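PDB 7LT2: Mab-21 domain-containing protein from Tribolium castaneum, which senses double-stranded RNA in the cytoplasm and, as a nucleotidyltransferase of innate immunity, makes the cyclic dinucleotide 2',3'-cGAMP from ATP and GTP. Local coordinates for residues 272-276 against 343-347; 281-287 against 312-316. All blocks are in the same frame, centred on the assembly; numbering follows the deposited sequence.

Contact 1 (272-276 against 343-347); sequences THPNI and ISNRI
The apolar part of this contact centres on I343 and I347, which sit one turn apart on helix 337-354 and meet H273 from two directions. The CG2 methyl of I343 lies 3.6 Å from CG of H273, coming in obliquely to the imidazole, and CG1 of I343 rests against CB of the same histidine. The extended branch (chi2 171°) carries CD1 along the turn, where it lies 3.8 Å from CB of N275 and 4.1 Å from CG1 of I276. I347 makes a CH-pi contact: its CD1 stands over one face of the H273 ring, 4.2 Å from the centroid and 25° off the normal, displaced toward the rim.

Polar interactions fix the ring's rotation. ND1 of H273 donates to OG1 of T272 over 2.8 Å, with the hydroxyl tilted 16° from the ring plane, while NE2 pairs with the hydroxyl of Y312 on helix 301-318; both ring nitrogens are thus engaged. T272 OG1 is also hydrogen-bonded to L268 O, one turn back.

R346, extended from CG to NE, sets one face of its guanidinium against the carbonyl O of T272, which lies 3.1 Å from the plane, over its centre. NE is equally near that oxygen, but the angle is too poor for a hydrogen bond.

H273 leaves helical geometry after helix 258-272 and begins a type I beta turn to I276, closed by I276 N to H273 O at 3.3 Å, in the short loop before helix 278-291; this turn packs on helix 337-354 of the helical, strand-free Mab-21 HhH/H2TH-like region.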
ATOM      1  N   THR A 272      -6.106 -20.506   4.984  1.00 21.11           N
ATOM      2  CA  THR A 272      -6.763 -20.983   6.193  1.00 23.23           C
ATOM      3  C   THR A 272      -7.498 -19.921   7.005  1.00 21.75           C
ATOM      4  O   THR A 272      -8.419 -20.282   7.745  1.00 27.06           O
ATOM      5  CB  THR A 272      -5.752 -21.691   7.112  1.00 29.48           C
ATOM      6  OG1 THR A 272      -4.769 -20.756   7.569  1.00 27.62           O
ATOM      7  CG2 THR A 272      -5.048 -22.825   6.363  1.00 28.51           C
ATOM      8  N   HIS A 273      -7.137 -18.634   6.915  1.00 22.43           N
ATOM      9  CA  HIS A 273      -7.810 -17.597   7.708  1.00 19.97           C
ATOM     10  C   HIS A 273      -7.808 -16.252   6.985  1.00 18.27           C
ATOM     11  O   HIS A 273      -7.158 -15.293   7.416  1.00 22.56           O
ATOM     12  CB  HIS A 273      -7.192 -17.485   9.106  1.00 21.08           C
ATOM     13  CG  HIS A 273      -5.702 -17.290   9.127  1.00 22.81           C
ATOM     14  ND1 HIS A 273      -4.812 -18.321   8.909  1.00 20.56           N
ATOM     15  CD2 HIS A 273      -4.950 -16.198   9.406  1.00 19.35           C
ATOM     16  CE1 HIS A 273      -3.577 -17.866   9.027  1.00 25.37           C
ATOM     17  NE2 HIS A 273      -3.632 -16.580   9.323  1.00 19.48           N
ATOM     18  N   PRO A 274      -8.598 -16.126   5.913  1.00 21.34           N
ATOM     19  CA  PRO A 274      -8.683 -14.838   5.200  1.00 21.92           C
ATOM     20  C   PRO A 274      -9.326 -13.734   6.020  1.00 26.15           C
ATOM     21  O   PRO A 274      -9.354 -12.583   5.562  1.00 26.43           O
ATOM     22  CB  PRO A 274      -9.538 -15.169   3.966  1.00 25.97           C
ATOM     23  CG  PRO A 274      -9.647 -16.664   3.926  1.00 25.86           C
ATOM     24  CD  PRO A 274      -9.498 -17.133   5.331  1.00 23.68           C
ATOM     25  N   ASN A 275      -9.847 -14.052   7.208  1.00 19.52           N
ATOM     26  CA  ASN A 275     -10.381 -13.049   8.121  1.00 21.97           C
ATOM     27  C   ASN A 275      -9.343 -12.017   8.544  1.00 25.15           C
ATOM     28  O   ASN A 275      -9.723 -10.939   9.015  1.00 23.84           O
ATOM     29  CB  ASN A 275     -10.930 -13.733   9.372  1.00 19.98           C
ATOM     30  CG  ASN A 275     -11.676 -15.010   9.057  1.00 21.54           C
ATOM     31  OD1 ASN A 275     -11.084 -16.002   8.635  1.00 21.73           O
ATOM     32  ND2 ASN A 275     -12.991 -14.993   9.267  1.00 21.16           N
ATOM     33  N   ILE A 276      -8.053 -12.329   8.414  1.00 19.08           N
ATOM     34  CA  ILE A 276      -6.970 -11.461   8.868  1.00 19.61           C
ATOM     35  C   ILE A 276      -6.443 -10.678   7.673  1.00 21.55           C
ATOM     36  O   ILE A 276      -6.032 -11.267   6.668  1.00 22.00           O
ATOM     37  CB  ILE A 276      -5.842 -12.271   9.528  1.00 18.68           C
ATOM     38  CG1 ILE A 276      -6.369 -13.063  10.730  1.00 20.14           C
ATOM     39  CG2 ILE A 276      -4.675 -11.354   9.915  1.00 18.81           C
ATOM     40  CD1 ILE A 276      -6.856 -12.203  11.884  1.00 23.38           C
ATOM     41  N   ILE A 343      -9.015 -19.063  14.831  1.00 21.60           N
ATOM     42  CA  ILE A 343      -7.846 -18.896  13.974  1.00 23.67           C
ATOM     43  C   ILE A 343      -6.575 -19.265  14.731  1.00 25.20           C
ATOM     44  O   ILE A 343      -5.703 -19.960  14.199  1.00 24.01           O
ATOM     45  CB  ILE A 343      -7.791 -17.463  13.412  1.00 23.62           C
ATOM     46  CG1 ILE A 343      -8.972 -17.226  12.467  1.00 26.70           C
ATOM     47  CG2 ILE A 343      -6.476 -17.223  12.672  1.00 19.00           C
ATOM     48  CD1 ILE A 343      -9.122 -15.792  12.022  1.00 21.57           C
ATOM     49  N   SER A 344      -6.459 -18.830  15.988  1.00 22.92           N
ATOM     50  CA  SER A 344      -5.287 -19.185  16.785  1.00 24.80           C
ATOM     51  C   SER A 344      -5.191 -20.693  16.998  1.00 23.70           C
ATOM     52  O   SER A 344      -4.093 -21.261  16.968  1.00 25.77           O
ATOM     53  CB  SER A 344      -5.320 -18.454  18.127  1.00 28.94           C
ATOM     54  OG  SER A 344      -4.182 -18.786  18.906  1.00 32.53           O
ATOM     55  N   ASN A 345      -6.328 -21.363  17.218  1.00 24.30           N
ATOM     56  CA  ASN A 345      -6.308 -22.816  17.356  1.00 26.64           C
ATOM     57  C   ASN A 345      -5.888 -23.490  16.052  1.00 27.66           C
ATOM     58  O   ASN A 345      -5.135 -24.472  16.071  1.00 30.82           O
ATOM     59  CB  ASN A 345      -7.680 -23.323  17.802  1.00 24.28           C
ATOM     60  CG  ASN A 345      -8.017 -22.923  19.229  1.00 30.03           C
ATOM     61  OD1 ASN A 345      -7.135 -22.609  20.029  1.00 32.71           O
ATOM     62  ND2 ASN A 345      -9.302 -22.944  19.558  1.00 30.21           N
ATOM     63  N   ARG A 346      -6.382 -22.985  14.917  1.00 27.21           N
ATOM     64  CA  ARG A 346      -5.936 -23.451  13.606  1.00 25.85           C
ATOM     65  C   ARG A 346      -4.420 -23.393  13.486  1.00 27.03           C
ATOM     66  O   ARG A 346      -3.767 -24.383  13.137  1.00 27.61           O
ATOM     67  CB  ARG A 346      -6.553 -22.583  12.511  1.00 33.70           C
ATOM     68  CG  ARG A 346      -7.770 -23.108  11.807  1.00 36.44           C
ATOM     69  CD  ARG A 346      -7.906 -22.314  10.517  1.00 36.53           C
ATOM     70  NE  ARG A 346      -9.234 -22.365   9.925  1.00 42.66           N
ATOM     71  CZ  ARG A 346      -9.545 -23.072   8.850  1.00 36.31           C
ATOM     72  NH1 ARG A 346      -8.654 -23.843   8.246  1.00 36.25           N
ATOM     73  NH2 ARG A 346     -10.780 -23.000   8.365  1.00 40.25           N
ATOM     74  N   ILE A 347      -3.851 -22.217  13.747  1.00 24.78           N
ATOM     75  CA  ILE A 347      -2.423 -22.011  13.549  1.00 23.40           C
ATOM     76  C   ILE A 347      -1.622 -22.882  14.505  1.00 22.86           C
ATOM     77  O   ILE A 347      -0.578 -23.435  14.133  1.00 25.02           O
ATOM     78  CB  ILE A 347      -2.093 -20.517  13.713  1.00 24.85           C
ATOM     79  CG1 ILE A 347      -2.850 -19.699  12.662  1.00 28.62           C
ATOM     80  CG2 ILE A 347      -0.596 -20.280  13.616  1.00 21.44           C
ATOM     81  CD1 ILE A 347      -2.794 -18.208  12.893  1.00 22.83           C
TER

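Contact 2 (281-287 against 312-316); sequences IKTVFLH and YNEFI
V284 is the central bump of segment 281-287, set between the side chains of Y312 and F315, which lie three residues apart in segment 312-316. Its two methyls divide the work. CG2 stands over one face of the F315 ring, 4.2 Å from the centroid, a CH-pi contact displaced toward the rim; the same methyl lies near the plane of the Y312 ring, at its edge, 4.2 Å from CD1. CG1, anti to the backbone N of V284 (chi1 165°), reaches CD2 of F315 at 3.8 Å and also faces CA of Y312, filling the hollow where the two aromatic side chains diverge.

The segment axes approach to 10.6 Å at 113°, a steep crossing that confines the contact to one short patch on each helix. It belongs to the helical bundle of the Mab-21 HhH/H2TH-like region, where helix 278-291 packs across helix 301-318; I281 lies in the ATP-binding site inferred by similarity.

One turn before V284, I281 supplies a second bump: CG1 approaches CE1 of Y312 at 3.6 Å, and CD1 reaches along to the phenol oxygen. That hydroxyl has its polar partner in H273 NE2. I316, one turn on in the same helix as Y312, lays its CG1 over a face of the Y312 ring and so backs that ring.

At the opposite end, F315 fits against H287, its CZ 3.9 Å from the histidine CB. The two rings are near parallel, planes at 23°, yet slid so far apart that they barely overlap, with centroids 5.7 Å from each other. NE2 of H287 is hydrogen-bonded to P322 O, and Y324 meets its ring edge-to-face.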
ATOM      1  N   ILE A 281      -0.600  -8.710   9.334  1.00 17.71           N
ATOM      2  CA  ILE A 281       0.609  -9.531   9.324  1.00 18.78           C
ATOM      3  C   ILE A 281       1.843  -8.655   9.156  1.00 15.93           C
ATOM      4  O   ILE A 281       2.850  -8.838   9.852  1.00 17.22           O
ATOM      5  CB  ILE A 281       0.515 -10.601   8.222  1.00 14.82           C
ATOM      6  CG1 ILE A 281      -0.596 -11.599   8.551  1.00 18.00           C
ATOM      7  CG2 ILE A 281       1.843 -11.335   8.068  1.00 18.16           C
ATOM      8  CD1 ILE A 281      -0.961 -12.504   7.393  1.00 19.53           C
ATOM      9  N   LYS A 282       1.787  -7.690   8.231  1.00 15.92           N
ATOM     10  CA  LYS A 282       2.885  -6.736   8.086  1.00 15.79           C
ATOM     11  C   LYS A 282       3.178  -6.045   9.412  1.00 18.50           C
ATOM     12  O   LYS A 282       4.343  -5.893   9.799  1.00 15.28           O
ATOM     13  CB  LYS A 282       2.543  -5.703   7.009  1.00 15.55           C
ATOM     14  CG  LYS A 282       3.714  -4.814   6.592  1.00 15.87           C
ATOM     15  CD  LYS A 282       3.248  -3.667   5.703  1.00 17.11           C
ATOM     16  CE  LYS A 282       4.423  -2.818   5.223  1.00 20.26           C
ATOM     17  NZ  LYS A 282       3.956  -1.588   4.521  1.00 17.06           N
ATOM     18  N   THR A 283       2.123  -5.651  10.134  1.00 17.81           N
ATOM     19  CA  THR A 283       2.292  -4.970  11.415  1.00 16.84           C
ATOM     20  C   THR A 283       2.980  -5.867  12.435  1.00 20.70           C
ATOM     21  O   THR A 283       3.847  -5.409  13.189  1.00 16.76           O
ATOM     22  CB  THR A 283       0.933  -4.501  11.941  1.00 18.39           C
ATOM     23  OG1 THR A 283       0.377  -3.531  11.042  1.00 20.41           O
ATOM     24  CG2 THR A 283       1.079  -3.877  13.324  1.00 18.88           C
ATOM     25  N   VAL A 284       2.597  -7.145  12.489  1.00 18.40           N
ATOM     26  CA  VAL A 284       3.272  -8.077  13.388  1.00 16.32           C
ATOM     27  C   VAL A 284       4.769  -8.107  13.094  1.00 16.25           C
ATOM     28  O   VAL A 284       5.597  -8.089  14.013  1.00 17.79           O
ATOM     29  CB  VAL A 284       2.638  -9.477  13.284  1.00 18.38           C
ATOM     30  CG1 VAL A 284       3.534 -10.528  13.913  1.00 18.59           C
ATOM     31  CG2 VAL A 284       1.269  -9.482  13.954  1.00 18.08           C
ATOM     32  N   PHE A 285       5.144  -8.108  11.813  1.00 18.24           N
ATOM     33  CA  PHE A 285       6.567  -8.139  11.478  1.00 16.69           C
ATOM     34  C   PHE A 285       7.276  -6.837  11.841  1.00 16.32           C
ATOM     35  O   PHE A 285       8.451  -6.871  12.222  1.00 17.39           O
ATOM     36  CB  PHE A 285       6.765  -8.477   9.997  1.00 16.92           C
ATOM     37  CG  PHE A 285       6.843  -9.953   9.731  1.00 17.04           C
ATOM     38  CD1 PHE A 285       5.685 -10.715   9.661  1.00 17.97           C
ATOM     39  CD2 PHE A 285       8.073 -10.585   9.588  1.00 18.98           C
ATOM     40  CE1 PHE A 285       5.749 -12.078   9.431  1.00 17.65           C
ATOM     41  CE2 PHE A 285       8.147 -11.949   9.357  1.00 17.58           C
ATOM     42  CZ  PHE A 285       6.982 -12.699   9.280  1.00 21.00           C
ATOM     43  N   LEU A 286       6.593  -5.689  11.752  1.00 18.53           N
ATOM     44  CA  LEU A 286       7.185  -4.450  12.256  1.00 17.07           C
ATOM     45  C   LEU A 286       7.506  -4.563  13.742  1.00 20.54           C
ATOM     46  O   LEU A 286       8.578  -4.140  14.188  1.00 19.48           O
ATOM     47  CB  LEU A 286       6.255  -3.262  11.997  1.00 17.03           C
ATOM     48  CG  LEU A 286       5.986  -2.865  10.545  1.00 19.18           C
ATOM     49  CD1 LEU A 286       4.995  -1.718  10.487  1.00 20.48           C
ATOM     50  CD2 LEU A 286       7.286  -2.482   9.837  1.00 19.39           C
ATOM     51  N   HIS A 287       6.591  -5.144  14.525  1.00 17.70           N
ATOM     52  CA  HIS A 287       6.868  -5.369  15.939  1.00 20.20           C
ATOM     53  C   HIS A 287       8.020  -6.345  16.132  1.00 19.15           C
ATOM     54  O   HIS A 287       8.868  -6.145  17.008  1.00 21.86           O
ATOM     55  CB  HIS A 287       5.615  -5.884  16.646  1.00 19.72           C
ATOM     56  CG  HIS A 287       4.540  -4.858  16.773  1.00 18.08           C
ATOM     57  ND1 HIS A 287       4.721  -3.677  17.461  1.00 21.49           N
ATOM     58  CD2 HIS A 287       3.274  -4.827  16.296  1.00 17.86           C
ATOM     59  CE1 HIS A 287       3.609  -2.966  17.409  1.00 21.29           C
ATOM     60  NE2 HIS A 287       2.715  -3.642  16.710  1.00 20.80           N
ATOM     61  N   TYR A 312       3.458 -14.632  15.539  1.00 20.94           N
ATOM     62  CA  TYR A 312       2.202 -14.222  14.915  1.00 19.93           C
ATOM     63  C   TYR A 312       1.005 -14.869  15.608  1.00 23.36           C
ATOM     64  O   TYR A 312      -0.001 -14.201  15.883  1.00 23.31           O
ATOM     65  CB  TYR A 312       2.254 -14.579  13.425  1.00 20.60           C
ATOM     66  CG  TYR A 312       0.959 -14.474  12.653  1.00 19.02           C
ATOM     67  CD1 TYR A 312       0.302 -13.262  12.521  1.00 20.27           C
ATOM     68  CD2 TYR A 312       0.428 -15.583  12.009  1.00 17.64           C
ATOM     69  CE1 TYR A 312      -0.872 -13.163  11.798  1.00 20.54           C
ATOM     70  CE2 TYR A 312      -0.738 -15.495  11.280  1.00 22.66           C
ATOM     71  CZ  TYR A 312      -1.383 -14.284  11.175  1.00 20.60           C
ATOM     72  OH  TYR A 312      -2.546 -14.204  10.444  1.00 22.09           O
ATOM     73  N   ASN A 313       1.108 -16.162  15.926  1.00 21.71           N
ATOM     74  CA  ASN A 313       0.028 -16.828  16.644  1.00 23.49           C
ATOM     75  C   ASN A 313      -0.199 -16.221  18.024  1.00 27.66           C
ATOM     76  O   ASN A 313      -1.345 -16.145  18.485  1.00 25.65           O
ATOM     77  CB  ASN A 313       0.320 -18.324  16.764  1.00 20.80           C
ATOM     78  CG  ASN A 313      -0.921 -19.130  17.082  1.00 31.31           C
ATOM     79  OD1 ASN A 313      -2.037 -18.694  16.810  1.00 30.97           O
ATOM     80  ND2 ASN A 313      -0.733 -20.307  17.660  1.00 33.76           N
ATOM     81  N   GLU A 314       0.868 -15.774  18.696  1.00 23.95           N
ATOM     82  CA  GLU A 314       0.702 -15.179  20.022  1.00 22.73           C
ATOM     83  C   GLU A 314      -0.057 -13.858  19.955  1.00 22.70           C
ATOM     84  O   GLU A 314      -0.845 -13.546  20.855  1.00 24.20           O
ATOM     85  CB  GLU A 314       2.063 -14.980  20.691  1.00 27.99           C
ATOM     86  CG  GLU A 314       2.819 -16.267  20.960  1.00 28.60           C
ATOM     87  CD  GLU A 314       2.124 -17.161  21.971  1.00 47.82           C
ATOM     88  OE1 GLU A 314       1.239 -16.666  22.705  1.00 48.25           O
ATOM     89  OE2 GLU A 314       2.464 -18.363  22.033  1.00 50.48           O
ATOM     90  N   PHE A 315       0.184 -13.058  18.912  1.00 22.76           N
ATOM     91  CA  PHE A 315      -0.610 -11.848  18.708  1.00 21.22           C
ATOM     92  C   PHE A 315      -2.083 -12.186  18.529  1.00 23.04           C
ATOM     93  O   PHE A 315      -2.957 -11.556  19.134  1.00 23.47           O
ATOM     94  CB  PHE A 315      -0.101 -11.075  17.490  1.00 18.88           C
ATOM     95  CG  PHE A 315       1.102 -10.209  17.766  1.00 22.37           C
ATOM     96  CD1 PHE A 315       0.952  -8.925  18.269  1.00 25.29           C
ATOM     97  CD2 PHE A 315       2.380 -10.668  17.492  1.00 23.51           C
ATOM     98  CE1 PHE A 315       2.057  -8.120  18.510  1.00 24.43           C
ATOM     99  CE2 PHE A 315       3.485  -9.871  17.726  1.00 23.68           C
ATOM    100  CZ  PHE A 315       3.324  -8.593  18.238  1.00 21.48           C
ATOM    101  N   ILE A 316      -2.375 -13.176  17.685  1.00 21.28           N
ATOM    102  CA  ILE A 316      -3.759 -13.562  17.429  1.00 19.52           C
ATOM    103  C   ILE A 316      -4.404 -14.091  18.704  1.00 21.89           C
ATOM    104  O   ILE A 316      -5.527 -13.712  19.057  1.00 24.34           O
ATOM    105  CB  ILE A 316      -3.825 -14.597  16.292  1.00 21.82           C
ATOM    106  CG1 ILE A 316      -3.264 -14.014  14.992  1.00 23.32           C
ATOM    107  CG2 ILE A 316      -5.255 -15.073  16.082  1.00 23.49           C
ATOM    108  CD1 ILE A 316      -4.074 -12.864  14.442  1.00 27.08           C
TER

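The two contacts have centres 13 Å apart, on the same side of the chain's centre, and all four segments fall within the Mab-21 HhH/H2TH-like domain. Along the chain the order is 272-276, 281-287, 312-316, 343-347, so contact 2 is formed entirely by residues between the two halves of contact 1. Helix 301-318, which carries half of contact 2, is where the two meet, through Y312: its hydroxyl pairs with H273 and is also packed on by I276 CG2. Together they join four successive helices, 258-272, 278-291, 301-318 and 337-354, in one bundle that also contributes K266 and residues 278-282 to the ATP site inferred by similarity.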